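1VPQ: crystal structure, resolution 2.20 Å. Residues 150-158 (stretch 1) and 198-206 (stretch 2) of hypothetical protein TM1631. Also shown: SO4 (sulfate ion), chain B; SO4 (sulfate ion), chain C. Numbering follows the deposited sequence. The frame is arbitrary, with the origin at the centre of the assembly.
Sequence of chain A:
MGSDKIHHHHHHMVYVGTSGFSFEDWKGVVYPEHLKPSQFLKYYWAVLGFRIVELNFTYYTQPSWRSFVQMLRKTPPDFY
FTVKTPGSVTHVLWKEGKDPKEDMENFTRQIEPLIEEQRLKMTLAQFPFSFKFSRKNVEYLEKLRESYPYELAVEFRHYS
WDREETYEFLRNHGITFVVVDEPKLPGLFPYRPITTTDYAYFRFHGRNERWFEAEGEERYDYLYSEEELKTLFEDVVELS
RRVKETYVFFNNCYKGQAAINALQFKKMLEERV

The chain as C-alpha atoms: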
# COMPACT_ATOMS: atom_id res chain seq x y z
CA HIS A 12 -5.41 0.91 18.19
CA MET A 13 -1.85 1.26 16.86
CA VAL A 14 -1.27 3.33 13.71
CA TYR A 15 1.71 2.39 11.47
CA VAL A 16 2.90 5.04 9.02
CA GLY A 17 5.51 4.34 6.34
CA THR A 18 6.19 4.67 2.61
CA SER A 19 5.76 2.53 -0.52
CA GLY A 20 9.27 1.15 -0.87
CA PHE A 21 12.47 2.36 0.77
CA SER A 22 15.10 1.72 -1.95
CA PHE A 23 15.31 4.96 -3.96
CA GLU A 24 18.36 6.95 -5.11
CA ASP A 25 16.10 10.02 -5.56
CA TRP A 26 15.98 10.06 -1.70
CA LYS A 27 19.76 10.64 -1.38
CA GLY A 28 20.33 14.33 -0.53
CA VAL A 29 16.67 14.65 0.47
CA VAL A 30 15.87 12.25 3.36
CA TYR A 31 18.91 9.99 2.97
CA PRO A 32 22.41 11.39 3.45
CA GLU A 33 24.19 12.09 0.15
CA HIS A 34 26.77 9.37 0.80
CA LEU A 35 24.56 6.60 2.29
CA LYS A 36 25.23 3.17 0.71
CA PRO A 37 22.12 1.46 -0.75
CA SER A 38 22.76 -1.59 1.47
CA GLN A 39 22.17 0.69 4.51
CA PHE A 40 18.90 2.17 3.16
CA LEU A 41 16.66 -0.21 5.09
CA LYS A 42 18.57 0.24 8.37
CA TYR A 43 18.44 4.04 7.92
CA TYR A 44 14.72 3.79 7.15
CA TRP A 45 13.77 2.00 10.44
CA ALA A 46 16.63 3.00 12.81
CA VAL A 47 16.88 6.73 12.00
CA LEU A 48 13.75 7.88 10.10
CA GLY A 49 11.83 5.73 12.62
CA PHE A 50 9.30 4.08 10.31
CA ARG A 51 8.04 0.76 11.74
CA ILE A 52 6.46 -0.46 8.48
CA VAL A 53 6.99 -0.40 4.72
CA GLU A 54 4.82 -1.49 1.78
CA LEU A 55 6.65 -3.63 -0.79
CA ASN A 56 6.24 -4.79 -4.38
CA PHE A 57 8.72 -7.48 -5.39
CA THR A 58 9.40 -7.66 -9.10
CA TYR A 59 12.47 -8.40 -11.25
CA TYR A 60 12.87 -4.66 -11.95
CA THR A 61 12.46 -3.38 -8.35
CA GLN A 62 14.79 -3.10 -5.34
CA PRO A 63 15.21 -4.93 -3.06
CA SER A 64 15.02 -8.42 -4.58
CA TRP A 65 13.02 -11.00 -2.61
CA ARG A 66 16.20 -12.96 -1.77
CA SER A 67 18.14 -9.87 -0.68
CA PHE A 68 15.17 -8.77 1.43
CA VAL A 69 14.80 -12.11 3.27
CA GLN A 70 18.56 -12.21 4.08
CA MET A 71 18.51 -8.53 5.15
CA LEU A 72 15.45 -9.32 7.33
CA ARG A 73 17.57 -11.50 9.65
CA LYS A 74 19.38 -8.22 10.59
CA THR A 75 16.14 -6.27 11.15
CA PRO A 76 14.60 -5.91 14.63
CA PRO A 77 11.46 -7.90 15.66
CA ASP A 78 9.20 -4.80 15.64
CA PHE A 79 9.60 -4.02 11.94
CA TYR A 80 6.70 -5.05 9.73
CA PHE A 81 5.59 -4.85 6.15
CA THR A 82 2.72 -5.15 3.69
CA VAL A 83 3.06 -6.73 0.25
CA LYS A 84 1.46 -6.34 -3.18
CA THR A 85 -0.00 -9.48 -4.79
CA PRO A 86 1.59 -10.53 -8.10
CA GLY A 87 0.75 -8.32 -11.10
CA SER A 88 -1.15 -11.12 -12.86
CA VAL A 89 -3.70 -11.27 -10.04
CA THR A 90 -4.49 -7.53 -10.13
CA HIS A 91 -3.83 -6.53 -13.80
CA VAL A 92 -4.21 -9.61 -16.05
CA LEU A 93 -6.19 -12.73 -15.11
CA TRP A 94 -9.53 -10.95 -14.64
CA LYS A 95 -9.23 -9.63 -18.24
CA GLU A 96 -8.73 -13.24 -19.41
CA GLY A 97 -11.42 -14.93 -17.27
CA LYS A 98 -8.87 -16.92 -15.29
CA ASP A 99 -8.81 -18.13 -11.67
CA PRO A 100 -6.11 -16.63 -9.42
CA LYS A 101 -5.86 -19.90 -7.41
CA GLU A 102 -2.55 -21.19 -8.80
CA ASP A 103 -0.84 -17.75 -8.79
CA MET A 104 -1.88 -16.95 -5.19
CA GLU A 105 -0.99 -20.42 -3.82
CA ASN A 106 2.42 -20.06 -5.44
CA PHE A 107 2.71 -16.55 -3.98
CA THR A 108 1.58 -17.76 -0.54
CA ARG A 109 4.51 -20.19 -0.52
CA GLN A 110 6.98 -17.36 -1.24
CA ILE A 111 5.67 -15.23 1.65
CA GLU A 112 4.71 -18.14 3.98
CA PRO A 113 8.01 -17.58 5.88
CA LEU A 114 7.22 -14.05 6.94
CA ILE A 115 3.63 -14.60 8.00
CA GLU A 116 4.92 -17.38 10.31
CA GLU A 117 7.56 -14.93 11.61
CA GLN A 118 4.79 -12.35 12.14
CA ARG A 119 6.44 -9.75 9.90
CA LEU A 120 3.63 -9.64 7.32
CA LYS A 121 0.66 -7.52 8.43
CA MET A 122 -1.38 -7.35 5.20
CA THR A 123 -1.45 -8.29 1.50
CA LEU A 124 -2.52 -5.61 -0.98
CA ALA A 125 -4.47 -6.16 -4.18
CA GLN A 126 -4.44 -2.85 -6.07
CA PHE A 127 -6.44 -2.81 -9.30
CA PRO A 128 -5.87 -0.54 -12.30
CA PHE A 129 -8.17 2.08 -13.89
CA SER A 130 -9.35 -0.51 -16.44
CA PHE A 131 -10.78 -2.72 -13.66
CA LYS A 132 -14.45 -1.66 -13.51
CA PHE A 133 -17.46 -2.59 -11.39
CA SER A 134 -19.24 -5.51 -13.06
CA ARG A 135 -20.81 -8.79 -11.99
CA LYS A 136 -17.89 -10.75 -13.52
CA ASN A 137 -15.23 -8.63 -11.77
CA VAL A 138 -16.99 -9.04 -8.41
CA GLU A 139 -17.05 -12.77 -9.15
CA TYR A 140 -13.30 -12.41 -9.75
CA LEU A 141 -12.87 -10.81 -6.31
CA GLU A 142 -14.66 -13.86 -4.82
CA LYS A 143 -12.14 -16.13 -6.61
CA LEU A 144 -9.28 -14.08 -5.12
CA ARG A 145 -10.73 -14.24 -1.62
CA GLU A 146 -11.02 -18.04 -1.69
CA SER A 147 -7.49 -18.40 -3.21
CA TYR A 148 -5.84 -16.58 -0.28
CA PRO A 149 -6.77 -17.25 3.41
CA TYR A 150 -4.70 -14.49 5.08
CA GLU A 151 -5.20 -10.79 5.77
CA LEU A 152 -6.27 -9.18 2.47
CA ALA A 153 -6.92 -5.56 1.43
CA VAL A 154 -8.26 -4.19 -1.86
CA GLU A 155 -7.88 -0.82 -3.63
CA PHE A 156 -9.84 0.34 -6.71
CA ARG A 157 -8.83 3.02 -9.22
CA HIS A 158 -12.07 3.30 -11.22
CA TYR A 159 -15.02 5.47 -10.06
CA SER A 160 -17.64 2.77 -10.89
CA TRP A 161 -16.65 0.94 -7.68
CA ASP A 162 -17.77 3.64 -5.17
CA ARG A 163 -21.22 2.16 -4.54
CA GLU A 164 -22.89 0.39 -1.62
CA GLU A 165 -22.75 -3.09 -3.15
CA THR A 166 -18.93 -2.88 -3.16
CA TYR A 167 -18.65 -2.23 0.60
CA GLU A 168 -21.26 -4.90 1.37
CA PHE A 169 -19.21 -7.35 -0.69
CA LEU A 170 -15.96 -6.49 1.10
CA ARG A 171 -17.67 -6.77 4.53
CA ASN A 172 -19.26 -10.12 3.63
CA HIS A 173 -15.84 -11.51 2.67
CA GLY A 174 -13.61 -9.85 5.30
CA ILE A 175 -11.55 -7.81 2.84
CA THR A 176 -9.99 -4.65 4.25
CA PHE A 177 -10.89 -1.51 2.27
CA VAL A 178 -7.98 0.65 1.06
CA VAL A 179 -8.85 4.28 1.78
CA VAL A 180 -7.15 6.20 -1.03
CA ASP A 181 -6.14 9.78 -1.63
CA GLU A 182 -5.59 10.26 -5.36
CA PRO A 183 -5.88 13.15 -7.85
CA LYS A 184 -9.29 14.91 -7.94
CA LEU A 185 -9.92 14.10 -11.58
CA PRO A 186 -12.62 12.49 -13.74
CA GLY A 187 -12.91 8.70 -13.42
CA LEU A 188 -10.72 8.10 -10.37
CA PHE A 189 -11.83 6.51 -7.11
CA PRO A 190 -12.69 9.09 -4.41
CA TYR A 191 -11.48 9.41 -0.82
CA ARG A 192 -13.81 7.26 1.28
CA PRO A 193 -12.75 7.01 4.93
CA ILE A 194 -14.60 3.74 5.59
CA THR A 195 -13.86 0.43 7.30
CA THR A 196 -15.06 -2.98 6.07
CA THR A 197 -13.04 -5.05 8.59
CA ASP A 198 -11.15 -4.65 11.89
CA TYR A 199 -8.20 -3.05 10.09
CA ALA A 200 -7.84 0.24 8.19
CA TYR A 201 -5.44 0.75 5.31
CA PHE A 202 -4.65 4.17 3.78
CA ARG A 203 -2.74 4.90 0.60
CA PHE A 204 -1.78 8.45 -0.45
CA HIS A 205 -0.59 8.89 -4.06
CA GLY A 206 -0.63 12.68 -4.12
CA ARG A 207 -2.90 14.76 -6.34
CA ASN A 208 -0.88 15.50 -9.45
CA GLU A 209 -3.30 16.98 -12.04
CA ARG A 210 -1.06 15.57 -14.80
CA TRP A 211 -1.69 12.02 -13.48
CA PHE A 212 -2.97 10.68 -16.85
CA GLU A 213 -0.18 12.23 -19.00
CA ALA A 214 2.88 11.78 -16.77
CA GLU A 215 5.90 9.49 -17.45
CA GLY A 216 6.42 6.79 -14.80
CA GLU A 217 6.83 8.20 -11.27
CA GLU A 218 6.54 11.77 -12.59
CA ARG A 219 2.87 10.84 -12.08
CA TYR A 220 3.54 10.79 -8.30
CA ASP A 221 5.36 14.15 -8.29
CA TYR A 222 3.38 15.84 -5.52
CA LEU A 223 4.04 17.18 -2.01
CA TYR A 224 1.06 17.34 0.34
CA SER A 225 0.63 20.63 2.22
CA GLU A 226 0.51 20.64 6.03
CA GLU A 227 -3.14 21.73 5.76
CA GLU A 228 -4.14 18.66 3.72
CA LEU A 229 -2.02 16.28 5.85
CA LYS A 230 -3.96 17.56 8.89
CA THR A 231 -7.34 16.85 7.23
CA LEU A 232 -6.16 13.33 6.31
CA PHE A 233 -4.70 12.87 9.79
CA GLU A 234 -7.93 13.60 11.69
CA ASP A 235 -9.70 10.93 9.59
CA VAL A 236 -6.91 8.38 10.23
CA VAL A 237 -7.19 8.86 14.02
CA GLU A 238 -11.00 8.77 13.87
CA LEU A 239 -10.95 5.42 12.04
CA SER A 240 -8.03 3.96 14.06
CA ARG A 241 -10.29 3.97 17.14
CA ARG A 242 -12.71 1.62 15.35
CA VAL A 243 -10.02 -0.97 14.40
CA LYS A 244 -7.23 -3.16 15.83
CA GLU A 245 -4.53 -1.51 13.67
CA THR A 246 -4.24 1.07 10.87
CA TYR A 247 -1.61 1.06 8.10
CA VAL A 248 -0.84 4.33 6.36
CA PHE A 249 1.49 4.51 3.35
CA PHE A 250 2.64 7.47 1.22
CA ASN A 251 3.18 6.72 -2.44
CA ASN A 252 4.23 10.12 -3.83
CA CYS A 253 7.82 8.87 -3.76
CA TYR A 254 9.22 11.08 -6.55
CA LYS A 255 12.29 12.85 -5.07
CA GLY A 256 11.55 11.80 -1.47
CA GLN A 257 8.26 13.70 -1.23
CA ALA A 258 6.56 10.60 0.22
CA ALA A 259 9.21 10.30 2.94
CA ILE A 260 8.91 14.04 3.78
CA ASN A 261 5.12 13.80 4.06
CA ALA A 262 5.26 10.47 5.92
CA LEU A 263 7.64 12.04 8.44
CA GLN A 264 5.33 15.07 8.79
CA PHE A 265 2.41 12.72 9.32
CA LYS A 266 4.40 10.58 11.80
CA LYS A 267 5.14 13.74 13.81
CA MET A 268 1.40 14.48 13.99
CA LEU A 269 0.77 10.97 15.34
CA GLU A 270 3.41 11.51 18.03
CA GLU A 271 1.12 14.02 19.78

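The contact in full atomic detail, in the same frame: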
# COMPACT_ATOMS: atom_id res chain seq x y z
N TYR A 150 -5.33 -15.37 4.10
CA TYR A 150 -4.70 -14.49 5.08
C TYR A 150 -5.17 -13.06 4.89
O TYR A 150 -5.93 -12.77 3.97
CB TYR A 150 -3.18 -14.58 4.99
CG TYR A 150 -2.70 -16.00 5.15
CD1 TYR A 150 -2.95 -16.70 6.32
CD2 TYR A 150 -2.01 -16.64 4.13
CE1 TYR A 150 -2.53 -18.00 6.48
CE2 TYR A 150 -1.58 -17.95 4.29
CZ TYR A 150 -1.84 -18.62 5.47
OH TYR A 150 -1.42 -19.92 5.63
N GLU A 151 -4.73 -12.17 5.77
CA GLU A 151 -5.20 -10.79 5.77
C GLU A 151 -5.05 -10.15 4.38
O GLU A 151 -3.94 -10.02 3.87
CB GLU A 151 -4.47 -9.96 6.83
CG GLU A 151 -4.94 -10.20 8.26
CD GLU A 151 -6.30 -9.58 8.57
OE1 GLU A 151 -6.88 -8.90 7.69
OE2 GLU A 151 -6.80 -9.77 9.70
N LEU A 152 -6.19 -9.76 3.81
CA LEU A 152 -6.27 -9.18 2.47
C LEU A 152 -6.92 -7.79 2.48
O LEU A 152 -7.87 -7.54 3.23
CB LEU A 152 -7.08 -10.10 1.55
CG LEU A 152 -7.06 -9.78 0.05
CD1 LEU A 152 -5.67 -9.94 -0.54
CD2 LEU A 152 -8.06 -10.63 -0.70
N ALA A 153 -6.38 -6.90 1.65
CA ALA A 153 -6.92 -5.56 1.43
C ALA A 153 -6.99 -5.25 -0.06
O ALA A 153 -6.11 -5.68 -0.83
CB ALA A 153 -6.09 -4.49 2.13
N VAL A 154 -8.03 -4.52 -0.45
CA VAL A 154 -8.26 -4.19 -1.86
C VAL A 154 -8.43 -2.68 -2.09
O VAL A 154 -9.14 -1.99 -1.33
CB VAL A 154 -9.49 -4.97 -2.45
CG1 VAL A 154 -9.91 -4.41 -3.82
CG2 VAL A 154 -9.17 -6.47 -2.59
N GLU A 155 -7.79 -2.20 -3.15
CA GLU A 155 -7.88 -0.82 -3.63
C GLU A 155 -8.37 -0.78 -5.08
O GLU A 155 -7.84 -1.49 -5.95
CB GLU A 155 -6.48 -0.17 -3.58
CG GLU A 155 -6.46 1.32 -3.90
CD GLU A 155 -5.06 1.86 -4.15
OE1 GLU A 155 -4.12 1.40 -3.48
OE2 GLU A 155 -4.90 2.76 -5.00
N PHE A 156 -9.34 0.08 -5.35
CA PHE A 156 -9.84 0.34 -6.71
C PHE A 156 -9.38 1.70 -7.22
O PHE A 156 -9.21 2.64 -6.45
CB PHE A 156 -11.36 0.31 -6.74
CG PHE A 156 -11.97 -0.82 -5.98
CD1 PHE A 156 -12.04 -2.08 -6.54
CD2 PHE A 156 -12.48 -0.61 -4.71
CE1 PHE A 156 -12.62 -3.15 -5.82
CE2 PHE A 156 -13.06 -1.66 -3.98
CZ PHE A 156 -13.13 -2.93 -4.55
N ARG A 157 -9.19 1.78 -8.54
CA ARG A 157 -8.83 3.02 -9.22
C ARG A 157 -10.02 3.64 -9.96
O ARG A 157 -10.07 4.86 -10.13
CB ARG A 157 -7.71 2.75 -10.22
CG ARG A 157 -7.10 4.02 -10.83
CD ARG A 157 -5.96 4.49 -9.99
NE ARG A 157 -4.73 3.79 -10.34
CZ ARG A 157 -3.75 3.47 -9.50
NH1 ARG A 157 -3.84 3.76 -8.21
NH2 ARG A 157 -2.68 2.84 -9.96
N HIS A 158 -10.97 2.82 -10.38
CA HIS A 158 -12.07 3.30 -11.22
C HIS A 158 -13.28 3.74 -10.37
O HIS A 158 -13.64 3.06 -9.41
CB HIS A 158 -12.47 2.19 -12.22
CG HIS A 158 -13.27 2.68 -13.38
ND1 HIS A 158 -14.63 2.47 -13.49
CD2 HIS A 158 -12.91 3.38 -14.49
CE1 HIS A 158 -15.07 3.01 -14.61
NE2 HIS A 158 -14.05 3.57 -15.24
N ASP A 198 -11.73 -5.14 10.64
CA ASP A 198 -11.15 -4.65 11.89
C ASP A 198 -9.71 -4.17 11.68
O ASP A 198 -8.90 -4.17 12.61
CB ASP A 198 -11.22 -5.73 12.99
CG ASP A 198 -10.52 -7.03 12.61
OD1 ASP A 198 -10.18 -7.22 11.42
OD2 ASP A 198 -10.34 -7.88 13.50
N TYR A 199 -9.42 -3.77 10.44
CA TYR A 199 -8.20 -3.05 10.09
C TYR A 199 -8.53 -1.94 9.09
O TYR A 199 -9.43 -2.08 8.27
CB TYR A 199 -7.16 -4.00 9.49
CG TYR A 199 -6.67 -5.00 10.51
CD1 TYR A 199 -5.67 -4.67 11.40
CD2 TYR A 199 -7.24 -6.27 10.60
CE1 TYR A 199 -5.22 -5.58 12.36
CE2 TYR A 199 -6.81 -7.19 11.55
CZ TYR A 199 -5.80 -6.84 12.43
OH TYR A 199 -5.35 -7.73 13.38
N ALA A 200 -7.80 -0.83 9.20
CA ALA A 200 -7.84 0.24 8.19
C ALA A 200 -6.52 0.27 7.44
O ALA A 200 -5.47 -0.08 7.99
CB ALA A 200 -8.10 1.59 8.83
N TYR A 201 -6.59 0.68 6.18
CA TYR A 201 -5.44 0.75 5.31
C TYR A 201 -5.57 2.01 4.46
O TYR A 201 -6.54 2.15 3.73
CB TYR A 201 -5.40 -0.50 4.42
CG TYR A 201 -4.05 -0.82 3.78
CD1 TYR A 201 -3.46 0.03 2.84
CD2 TYR A 201 -3.38 -1.99 4.10
CE1 TYR A 201 -2.24 -0.29 2.25
CE2 TYR A 201 -2.17 -2.32 3.51
CZ TYR A 201 -1.60 -1.47 2.59
OH TYR A 201 -0.39 -1.81 2.01
N PHE A 202 -4.62 2.93 4.57
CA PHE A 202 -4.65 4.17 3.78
C PHE A 202 -3.51 4.20 2.80
O PHE A 202 -2.39 3.86 3.15
CB PHE A 202 -4.51 5.40 4.67
CG PHE A 202 -5.64 5.58 5.63
CD1 PHE A 202 -5.74 4.77 6.75
CD2 PHE A 202 -6.59 6.56 5.41
CE1 PHE A 202 -6.80 4.93 7.65
CE2 PHE A 202 -7.65 6.73 6.30
CZ PHE A 202 -7.75 5.91 7.43
N ARG A 203 -3.79 4.65 1.58
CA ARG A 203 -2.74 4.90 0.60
C ARG A 203 -2.87 6.29 -0.01
O ARG A 203 -3.92 6.64 -0.53
CB ARG A 203 -2.76 3.82 -0.49
CG ARG A 203 -2.43 2.42 0.03
CD ARG A 203 -2.17 1.47 -1.11
NE ARG A 203 -0.83 1.61 -1.67
CZ ARG A 203 -0.51 1.53 -2.96
NH1 ARG A 203 -1.45 1.38 -3.89
NH2 ARG A 203 0.75 1.65 -3.34
N PHE A 204 -1.80 7.08 0.07
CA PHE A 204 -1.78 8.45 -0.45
C PHE A 204 -0.82 8.56 -1.63
O PHE A 204 0.38 8.38 -1.47
CB PHE A 204 -1.37 9.44 0.64
CG PHE A 204 -2.19 9.33 1.92
CD1 PHE A 204 -3.58 9.20 1.87
CD2 PHE A 204 -1.58 9.39 3.15
CE1 PHE A 204 -4.32 9.11 3.05
CE2 PHE A 204 -2.32 9.30 4.34
CZ PHE A 204 -3.69 9.16 4.28
N HIS A 205 -1.37 8.85 -2.81
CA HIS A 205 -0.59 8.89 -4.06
C HIS A 205 -0.24 10.30 -4.50
O HIS A 205 0.37 10.49 -5.55
CB HIS A 205 -1.39 8.24 -5.19
CG HIS A 205 -1.83 6.84 -4.90
ND1 HIS A 205 -0.95 5.81 -4.67
CD2 HIS A 205 -3.07 6.29 -4.81
CE1 HIS A 205 -1.61 4.70 -4.44
NE2 HIS A 205 -2.91 4.96 -4.52
N GLY A 206 -0.66 11.29 -3.71
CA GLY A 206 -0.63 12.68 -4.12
C GLY A 206 -1.76 13.01 -5.08
O GLY A 206 -2.60 12.16 -5.37
S SO4 B . -0.03 2.38 -7.20
O1 SO4 B . -1.44 2.24 -6.85
O2 SO4 B . 0.20 1.90 -8.56
O3 SO4 B . 0.32 3.79 -7.12
O4 SO4 B . 0.78 1.58 -6.29
S SO4 C . -3.45 2.81 -13.58
O1 SO4 C . -2.43 1.94 -13.00
O2 SO4 C . -3.19 3.00 -15.00
O3 SO4 C . -4.76 2.20 -13.44
O4 SO4 C . -3.45 4.11 -12.92

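Residues 151-157 and 199-205 run in broadly the same direction, their end-to-end vectors 33° apart, but they are not paired through their backbones. The CA atoms of Ala153 and Tyr201 lie 7.6 Å apart, those of Glu155 and Arg203 8.8 Å, and those of Arg157 and His205 11.4 Å, so from Ala153 onward the segments diverge and side chains span a widening gap. The alternation expected of extended chains sends Glu151, Ala153 and Glu155 toward Tyr199, Tyr201, Arg203 and His205.

Glu155 has the most surface covered, 60 Å². Its extended side chain (chi1 and chi2 both t) divides its carboxylate between two donors: Arg203 NH1 gives a salt-bridging hydrogen bond to Glu155 OE1 (2.7 Å, 167°), and His205 NE2 donates to Glu155 OE2 (3.0 Å, 154°), near the plane of the imidazole. Arg157 NH1 adds a longer salt bridge to Glu155 OE2 at 3.5 Å. The concentrated positive charge also suits a sulfate, probably from the crystallisation liquor: Arg203 NH2 reaches O4 of SO4 (chain B) at 3.0 Å, and Arg157 NH1 reaches its O1 at 3.1 Å.

At the other end of the contact, Glu151, with 41 Å² covered, brings OE2 to 3.2 Å from Tyr199 CE2, an oblique approach to the ring. Between these polar sites, Ala153 CB meets Tyr201 CD2 at 4.2 Å, an apolar contact.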